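Putative D-alanine N-acetyltransferase of GNAT family (Desulfovibrio desulfuricans subsp. desulfuricans, PDB 2R7H) probably transfers an acyl group, most likely acetyl from acetyl-CoA, to an acceptor that has not been firmly established, as a member of the GNAT family. Local coordinates at residues G63-E75 with M79-T91. Residues are numbered along the deposited sequence; the frame is centred on the assembly and turned at random.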
ATOM      1  N   GLY B  63       8.147 -14.581 -10.977  1.00 66.54           N
ATOM      2  CA  GLY B  63       7.156 -14.773 -12.060  1.00 65.04           C
ATOM      3  C   GLY B  63       5.940 -13.990 -11.634  1.00 64.34           C
ATOM      4  O   GLY B  63       6.080 -13.001 -10.917  1.00 62.30           O
ATOM      5  N   ALA B  64       4.749 -14.443 -12.037  1.00 64.83           N
ATOM      6  CA  ALA B  64       3.489 -13.784 -11.643  1.00 63.57           C
ATOM      7  C   ALA B  64       3.358 -13.661 -10.110  1.00 62.20           C
ATOM      8  O   ALA B  64       2.756 -12.708  -9.622  1.00 62.87           O
ATOM      9  N   ALA B  65       3.951 -14.615  -9.374  1.00 61.28           N
ATOM     10  CA  ALA B  65       3.964 -14.666  -7.911  1.00 58.66           C
ATOM     11  C   ALA B  65       4.272 -13.369  -7.173  1.00 57.38           C
ATOM     12  O   ALA B  65       3.747 -13.143  -6.085  1.00 56.97           O
ATOM     13  N   CYS B  66       5.113 -12.513  -7.751  1.00 56.47           N
ATOM     14  CA  CYS B  66       5.441 -11.229  -7.120  1.00 55.77           C
ATOM     15  C   CYS B  66       4.235 -10.227  -7.108  1.00 54.37           C
ATOM     16  O   CYS B  66       4.245  -9.246  -6.361  1.00 54.63           O
ATOM     17  CB  CYS B  66       6.633 -10.589  -7.826  1.00 56.39           C
ATOM     18  SG  CYS B  66       6.225 -10.060  -9.546  1.00 57.94           S
ATOM     19  N   GLY B  67       3.215 -10.459  -7.931  1.00 53.24           N
ATOM     20  CA  GLY B  67       2.049  -9.577  -7.987  1.00 53.07           C
ATOM     21  C   GLY B  67       2.225  -8.286  -8.779  1.00 51.86           C
ATOM     22  O   GLY B  67       1.443  -7.347  -8.599  1.00 53.25           O
ATOM     23  N   TYR B  68       3.245  -8.242  -9.633  1.00 48.61           N
ATOM     24  CA  TYR B  68       3.540  -7.090 -10.471  1.00 46.91           C
ATOM     25  C   TYR B  68       3.429  -7.567 -11.921  1.00 44.30           C
ATOM     26  O   TYR B  68       4.127  -8.481 -12.334  1.00 45.96           O
ATOM     27  CB  TYR B  68       4.927  -6.497 -10.187  1.00 48.31           C
ATOM     28  CG  TYR B  68       5.057  -6.035  -8.768  1.00 47.68           C
ATOM     29  CD1 TYR B  68       4.258  -4.999  -8.318  1.00 58.17           C
ATOM     30  CD2 TYR B  68       5.983  -6.589  -7.892  1.00 51.89           C
ATOM     31  CE1 TYR B  68       4.310  -4.545  -7.023  1.00 54.77           C
ATOM     32  CE2 TYR B  68       6.052  -6.144  -6.561  1.00 53.42           C
ATOM     33  CZ  TYR B  68       5.193  -5.113  -6.143  1.00 56.71           C
ATOM     34  OH  TYR B  68       5.201  -4.607  -4.862  1.00 60.82           O
ATOM     35  N   HIS B  69       2.540  -6.920 -12.663  1.00 40.89           N
ATOM     36  CA  HIS B  69       2.267  -7.192 -14.054  1.00 39.18           C
ATOM     37  C   HIS B  69       2.702  -5.989 -14.860  1.00 35.42           C
ATOM     38  O   HIS B  69       2.727  -4.861 -14.351  1.00 35.93           O
ATOM     39  CB  HIS B  69       0.781  -7.450 -14.217  1.00 35.05           C
ATOM     40  CG  HIS B  69       0.312  -8.632 -13.446  1.00 42.15           C
ATOM     41  ND1 HIS B  69       0.107  -9.858 -14.034  1.00 45.83           N
ATOM     42  CD2 HIS B  69       0.096  -8.806 -12.121  1.00 40.95           C
ATOM     43  CE1 HIS B  69      -0.286 -10.721 -13.112  1.00 49.74           C
ATOM     44  NE2 HIS B  69      -0.296 -10.111 -11.942  1.00 39.92           N
ATOM     45  N   PHE B  70       2.989  -6.247 -16.130  1.00 35.70           N
ATOM     46  CA  PHE B  70       3.507  -5.259 -17.061  1.00 36.93           C
ATOM     47  C   PHE B  70       2.906  -5.336 -18.452  1.00 37.62           C
ATOM     48  O   PHE B  70       2.541  -6.420 -18.895  1.00 37.57           O
ATOM     49  CB  PHE B  70       5.019  -5.539 -17.262  1.00 37.21           C
ATOM     50  CG  PHE B  70       5.832  -5.413 -16.016  1.00 35.80           C
ATOM     51  CD1 PHE B  70       6.028  -6.496 -15.181  1.00 41.74           C
ATOM     52  CD2 PHE B  70       6.348  -4.196 -15.652  1.00 37.36           C
ATOM     53  CE1 PHE B  70       6.748  -6.373 -13.996  1.00 38.75           C
ATOM     54  CE2 PHE B  70       7.055  -4.069 -14.474  1.00 42.37           C
ATOM     55  CZ  PHE B  70       7.251  -5.164 -13.647  1.00 39.61           C
ATOM     56  N   VAL B  71       2.791  -4.171 -19.108  1.00 36.04           N
ATOM     57  CA  VAL B  71       2.386  -4.084 -20.546  1.00 34.06           C
ATOM     58  C   VAL B  71       3.477  -3.172 -21.124  1.00 33.21           C
ATOM     59  O   VAL B  71       3.589  -2.015 -20.714  1.00 31.58           O
ATOM     60  CB  VAL B  71       1.003  -3.442 -20.844  1.00 32.59           C
ATOM     61  CG1 VAL B  71       0.797  -3.404 -22.374  1.00 30.12           C
ATOM     62  CG2 VAL B  71      -0.157  -4.176 -20.137  1.00 28.52           C
ATOM     63  N   PHE B  72       4.337  -3.717 -21.984  1.00 35.72           N
ATOM     64  CA  PHE B  72       5.422  -2.964 -22.609  1.00 37.36           C
ATOM     65  C   PHE B  72       5.034  -2.583 -24.039  1.00 39.15           C
ATOM     66  O   PHE B  72       4.619  -3.450 -24.784  1.00 39.83           O
ATOM     67  CB  PHE B  72       6.697  -3.822 -22.682  1.00 38.10           C
ATOM     68  CG  PHE B  72       7.152  -4.377 -21.349  1.00 34.64           C
ATOM     69  CD1 PHE B  72       7.756  -3.557 -20.424  1.00 38.71           C
ATOM     70  CD2 PHE B  72       6.989  -5.722 -21.040  1.00 38.55           C
ATOM     71  CE1 PHE B  72       8.178  -4.051 -19.212  1.00 42.03           C
ATOM     72  CE2 PHE B  72       7.426  -6.230 -19.839  1.00 42.70           C
ATOM     73  CZ  PHE B  72       8.025  -5.385 -18.916  1.00 37.20           C
ATOM     74  N   ALA B  73       5.112  -1.297 -24.399  1.00 40.11           N
ATOM     75  CA  ALA B  73       4.828  -0.823 -25.762  1.00 37.88           C
ATOM     76  C   ALA B  73       6.197  -0.774 -26.472  1.00 39.24           C
ATOM     77  O   ALA B  73       7.108  -0.057 -26.014  1.00 37.20           O
ATOM     78  CB  ALA B  73       4.180   0.567 -25.722  1.00 34.29           C
ATOM     79  N   THR B  74       6.387  -1.578 -27.528  1.00 40.93           N
ATOM     80  CA  THR B  74       7.668  -1.582 -28.278  1.00 43.91           C
ATOM     81  C   THR B  74       7.508  -1.183 -29.768  1.00 44.36           C
ATOM     82  O   THR B  74       6.452  -1.379 -30.355  1.00 40.44           O
ATOM     83  CB  THR B  74       8.381  -2.950 -28.225  1.00 43.87           C
ATOM     84  OG1 THR B  74       7.509  -3.951 -28.763  1.00 49.28           O
ATOM     85  CG2 THR B  74       8.769  -3.323 -26.819  1.00 44.42           C
ATOM     86  N   GLU B  75       8.562  -0.585 -30.332  1.00 50.06           N
ATOM     87  CA  GLU B  75       8.637  -0.178 -31.762  1.00 55.03           C
ATOM     88  C   GLU B  75      10.031  -0.661 -32.147  1.00 55.57           C
ATOM     89  O   GLU B  75      11.024  -0.155 -31.598  1.00 54.26           O
ATOM     90  CB  GLU B  75       8.556   1.337 -32.011  1.00 55.54           C
ATOM     91  CG  GLU B  75       7.320   2.069 -31.451  1.00 63.24           C
ATOM     92  CD  GLU B  75       7.285   3.568 -31.846  1.00 61.59           C
ATOM     93  OE1 GLU B  75       7.704   3.883 -32.982  1.00 72.90           O
ATOM     94  OE2 GLU B  75       6.796   4.416 -31.052  1.00 68.05           O
HETATM   95  N   MSE B  79      11.894   0.172 -26.602  1.00 44.64           N
HETATM   96  CA  MSE B  79      10.734   0.277 -25.713  1.00 42.87           C
HETATM   97  C   MSE B  79      10.235   1.738 -25.703  1.00 41.39           C
HETATM   98  O   MSE B  79      10.892   2.630 -25.165  1.00 44.34           O
HETATM   99  CB  MSE B  79      11.071  -0.197 -24.297  1.00 42.38           C
HETATM  100  CG  MSE B  79       9.838  -0.197 -23.366  1.00 43.18           C
HETATM  101 SE   MSE B  79      10.276  -0.811 -21.615  0.75 44.99          SE
HETATM  102  CE  MSE B  79      10.651  -2.681 -22.154  1.00 34.93           C
ATOM    103  N   ALA B  80       9.076   1.980 -26.303  1.00 39.67           N
ATOM    104  CA  ALA B  80       8.466   3.320 -26.370  1.00 39.96           C
ATOM    105  C   ALA B  80       7.895   3.772 -25.005  1.00 38.82           C
ATOM    106  O   ALA B  80       7.852   4.964 -24.686  1.00 39.87           O
ATOM    107  CB  ALA B  80       7.385   3.320 -27.429  1.00 39.85           C
ATOM    108  N   GLY B  81       7.477   2.797 -24.204  1.00 40.06           N
ATOM    109  CA  GLY B  81       6.922   3.044 -22.890  1.00 38.12           C
ATOM    110  C   GLY B  81       6.352   1.776 -22.272  1.00 35.93           C
ATOM    111  O   GLY B  81       6.457   0.684 -22.828  1.00 35.25           O
ATOM    112  N   TYR B  82       5.781   1.905 -21.085  1.00 34.67           N
ATOM    113  CA  TYR B  82       5.216   0.734 -20.425  1.00 34.12           C
ATOM    114  C   TYR B  82       4.323   1.141 -19.270  1.00 30.38           C
ATOM    115  O   TYR B  82       4.332   2.306 -18.836  1.00 29.60           O
ATOM    116  CB  TYR B  82       6.320  -0.218 -19.907  1.00 34.30           C
ATOM    117  CG  TYR B  82       6.907   0.139 -18.574  1.00 35.29           C
ATOM    118  CD1 TYR B  82       7.649   1.295 -18.398  1.00 34.52           C
ATOM    119  CD2 TYR B  82       6.770  -0.715 -17.494  1.00 39.10           C
ATOM    120  CE1 TYR B  82       8.166   1.633 -17.163  1.00 41.41           C
ATOM    121  CE2 TYR B  82       7.284  -0.392 -16.261  1.00 38.75           C
ATOM    122  CZ  TYR B  82       7.975   0.778 -16.098  1.00 42.29           C
ATOM    123  OH  TYR B  82       8.502   1.066 -14.865  1.00 41.55           O
ATOM    124  N   ALA B  83       3.554   0.166 -18.794  1.00 30.52           N
ATOM    125  CA  ALA B  83       2.658   0.332 -17.640  1.00 29.68           C
ATOM    126  C   ALA B  83       3.018  -0.807 -16.665  1.00 31.09           C
ATOM    127  O   ALA B  83       3.381  -1.903 -17.102  1.00 31.02           O
ATOM    128  CB  ALA B  83       1.262   0.223 -18.037  1.00 27.40           C
ATOM    129  N   CYS B  84       2.952  -0.520 -15.375  1.00 30.25           N
ATOM    130  CA  CYS B  84       3.246  -1.453 -14.288  1.00 31.12           C
ATOM    131  C   CYS B  84       1.975  -1.440 -13.408  1.00 28.52           C
ATOM    132  O   CYS B  84       1.427  -0.371 -13.047  1.00 29.75           O
ATOM    133  CB  CYS B  84       4.468  -0.993 -13.472  1.00 33.57           C
ATOM    134  SG  CYS B  84       4.804  -2.187 -12.149  1.00 50.39           S
ATOM    135  N   TYR B  85       1.461  -2.610 -13.082  1.00 27.85           N
ATOM    136  CA  TYR B  85       0.239  -2.682 -12.281  1.00 31.49           C
ATOM    137  C   TYR B  85       0.126  -4.025 -11.566  1.00 33.78           C
ATOM    138  O   TYR B  85       0.911  -4.911 -11.792  1.00 34.39           O
ATOM    139  CB  TYR B  85      -0.997  -2.447 -13.196  1.00 32.88           C
ATOM    140  CG  TYR B  85      -1.328  -3.601 -14.082  1.00 27.41           C
ATOM    141  CD1 TYR B  85      -0.676  -3.815 -15.274  1.00 27.71           C
ATOM    142  CD2 TYR B  85      -2.288  -4.534 -13.679  1.00 34.86           C
ATOM    143  CE1 TYR B  85      -0.987  -4.915 -16.037  1.00 33.40           C
ATOM    144  CE2 TYR B  85      -2.605  -5.588 -14.421  1.00 35.45           C
ATOM    145  CZ  TYR B  85      -1.960  -5.795 -15.592  1.00 38.11           C
ATOM    146  OH  TYR B  85      -2.304  -6.903 -16.294  1.00 41.57           O
ATOM    147  N   GLY B  86      -0.879  -4.179 -10.704  1.00 34.66           N
ATOM    148  CA  GLY B  86      -1.017  -5.452 -10.013  1.00 34.34           C
ATOM    149  C   GLY B  86      -2.208  -5.543  -9.107  1.00 31.96           C
ATOM    150  O   GLY B  86      -2.824  -4.537  -8.788  1.00 31.34           O
ATOM    151  N   PRO B  87      -2.575  -6.779  -8.705  1.00 32.03           N
ATOM    152  CA  PRO B  87      -3.724  -6.833  -7.795  1.00 27.91           C
ATOM    153  C   PRO B  87      -3.414  -6.258  -6.418  1.00 29.30           C
ATOM    154  O   PRO B  87      -2.306  -6.406  -5.888  1.00 32.29           O
ATOM    155  CB  PRO B  87      -4.012  -8.316  -7.680  1.00 30.38           C
ATOM    156  CG  PRO B  87      -2.641  -8.973  -7.879  1.00 27.61           C
ATOM    157  CD  PRO B  87      -2.056  -8.121  -8.995  1.00 33.90           C
ATOM    158  N   THR B  88      -4.381  -5.567  -5.839  1.00 27.90           N
ATOM    159  CA  THR B  88      -4.168  -4.999  -4.527  1.00 29.77           C
ATOM    160  C   THR B  88      -4.233  -6.116  -3.456  1.00 32.88           C
ATOM    161  O   THR B  88      -5.191  -6.897  -3.449  1.00 36.98           O
ATOM    162  CB  THR B  88      -5.248  -3.987  -4.211  1.00 27.83           C
ATOM    163  OG1 THR B  88      -5.303  -3.045  -5.299  1.00 28.07           O
ATOM    164  CG2 THR B  88      -4.916  -3.281  -2.937  1.00 27.74           C
ATOM    165  N   PRO B  89      -3.204  -6.226  -2.599  1.00 34.18           N
ATOM    166  CA  PRO B  89      -3.232  -7.232  -1.556  1.00 34.13           C
ATOM    167  C   PRO B  89      -4.462  -7.139  -0.676  1.00 31.56           C
ATOM    168  O   PRO B  89      -4.978  -6.043  -0.457  1.00 31.76           O
ATOM    169  CB  PRO B  89      -1.998  -6.888  -0.697  1.00 35.97           C
ATOM    170  CG  PRO B  89      -1.076  -6.170  -1.583  1.00 38.11           C
ATOM    171  CD  PRO B  89      -1.914  -5.489  -2.615  1.00 37.14           C
ATOM    172  N   ALA B  90      -4.947  -8.291  -0.237  1.00 34.34           N
ATOM    173  CA  ALA B  90      -6.082  -8.411   0.663  1.00 31.95           C
ATOM    174  C   ALA B  90      -7.405  -7.898   0.106  1.00 34.74           C
ATOM    175  O   ALA B  90      -8.232  -7.414   0.855  1.00 30.95           O
ATOM    176  CB  ALA B  90      -5.732  -7.697   2.009  1.00 33.93           C
ATOM    177  N   THR B  91      -7.611  -8.005  -1.200  1.00 33.69           N
ATOM    178  CA  THR B  91      -8.845  -7.520  -1.818  1.00 30.98           C
ATOM    179  C   THR B  91      -9.267  -8.525  -2.879  1.00 32.58           C
ATOM    180  O   THR B  91      -8.485  -9.361  -3.264  1.00 34.10           O
ATOM    181  CB  THR B  91      -8.623  -6.180  -2.566  1.00 25.64           C
ATOM    182  OG1 THR B  91      -7.982  -6.405  -3.828  1.00 32.22           O
ATOM    183  CG2 THR B  91      -7.858  -5.170  -1.708  1.00 21.46           C
TER
HETATM  184  O   HOH W   1       0.128  -5.841  -6.618  1.00 50.15           O
HETATM  185  O   HOH W   2      -0.517  -7.609 -17.925  1.00 52.12           O
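Phe70, Phe72, Tyr82, Cys84 and the selenomethionine Met79 form the apolar centre of this antiparallel hairpin, on the sheet face covered by helices 30-41 and 46-61. Phe70 and Tyr82 run alongside each other in the same direction, Tyr82 CD2 meeting the Phe70 ring at its edge, 4.0 Å from CD2. Cys84 SG, set anti to its own backbone N (chi1 -179°), lies 3.7 Å from Phe70 CE2, oblique to that ring, a sulfur-aromatic contact. Beyond Phe72, the Met79 chain bends at its last torsion (chi3 -68°), bringing the CE methyl into apolar contact with Phe72 CD1 at 3.5 Å; SE makes the Met-aromatic contact, oblique to the ring and 5.1 Å from its centroid. On the other face, His69 CB sits over the Tyr85 ring in a CH-pi contact, 3.7 Å from the centroid, while the two rings, near parallel (29°), are offset with little overlap.

Paired backbone bonds link His69 with Tyr85 and Val71 with Ala83; the shortest, from His69 N to Tyr85 O, is 2.7 Å. Near the turn a classic beta bulge sets Ala80 and Gly81 against Ala73, whose N donates to Gly81 O and whose O accepts Ala80 N at 2.8 Å and Gly81 N only weakly. At the opposite end, one water donates to both Gly67 O and Pro87 O.

Tyr82 OH hydrogen-bonds Trp99 NE1; Trp99, Tyr68 and Tyr98 line a pocket holding 2-ethoxyethanol, probably from the crystallisation liquor. Backbone bonds, regular except at the bulge, thus set the register, while rings, sulfur and selenium seal the helix side and Trp99 satisfies the Tyr82 hydroxyl.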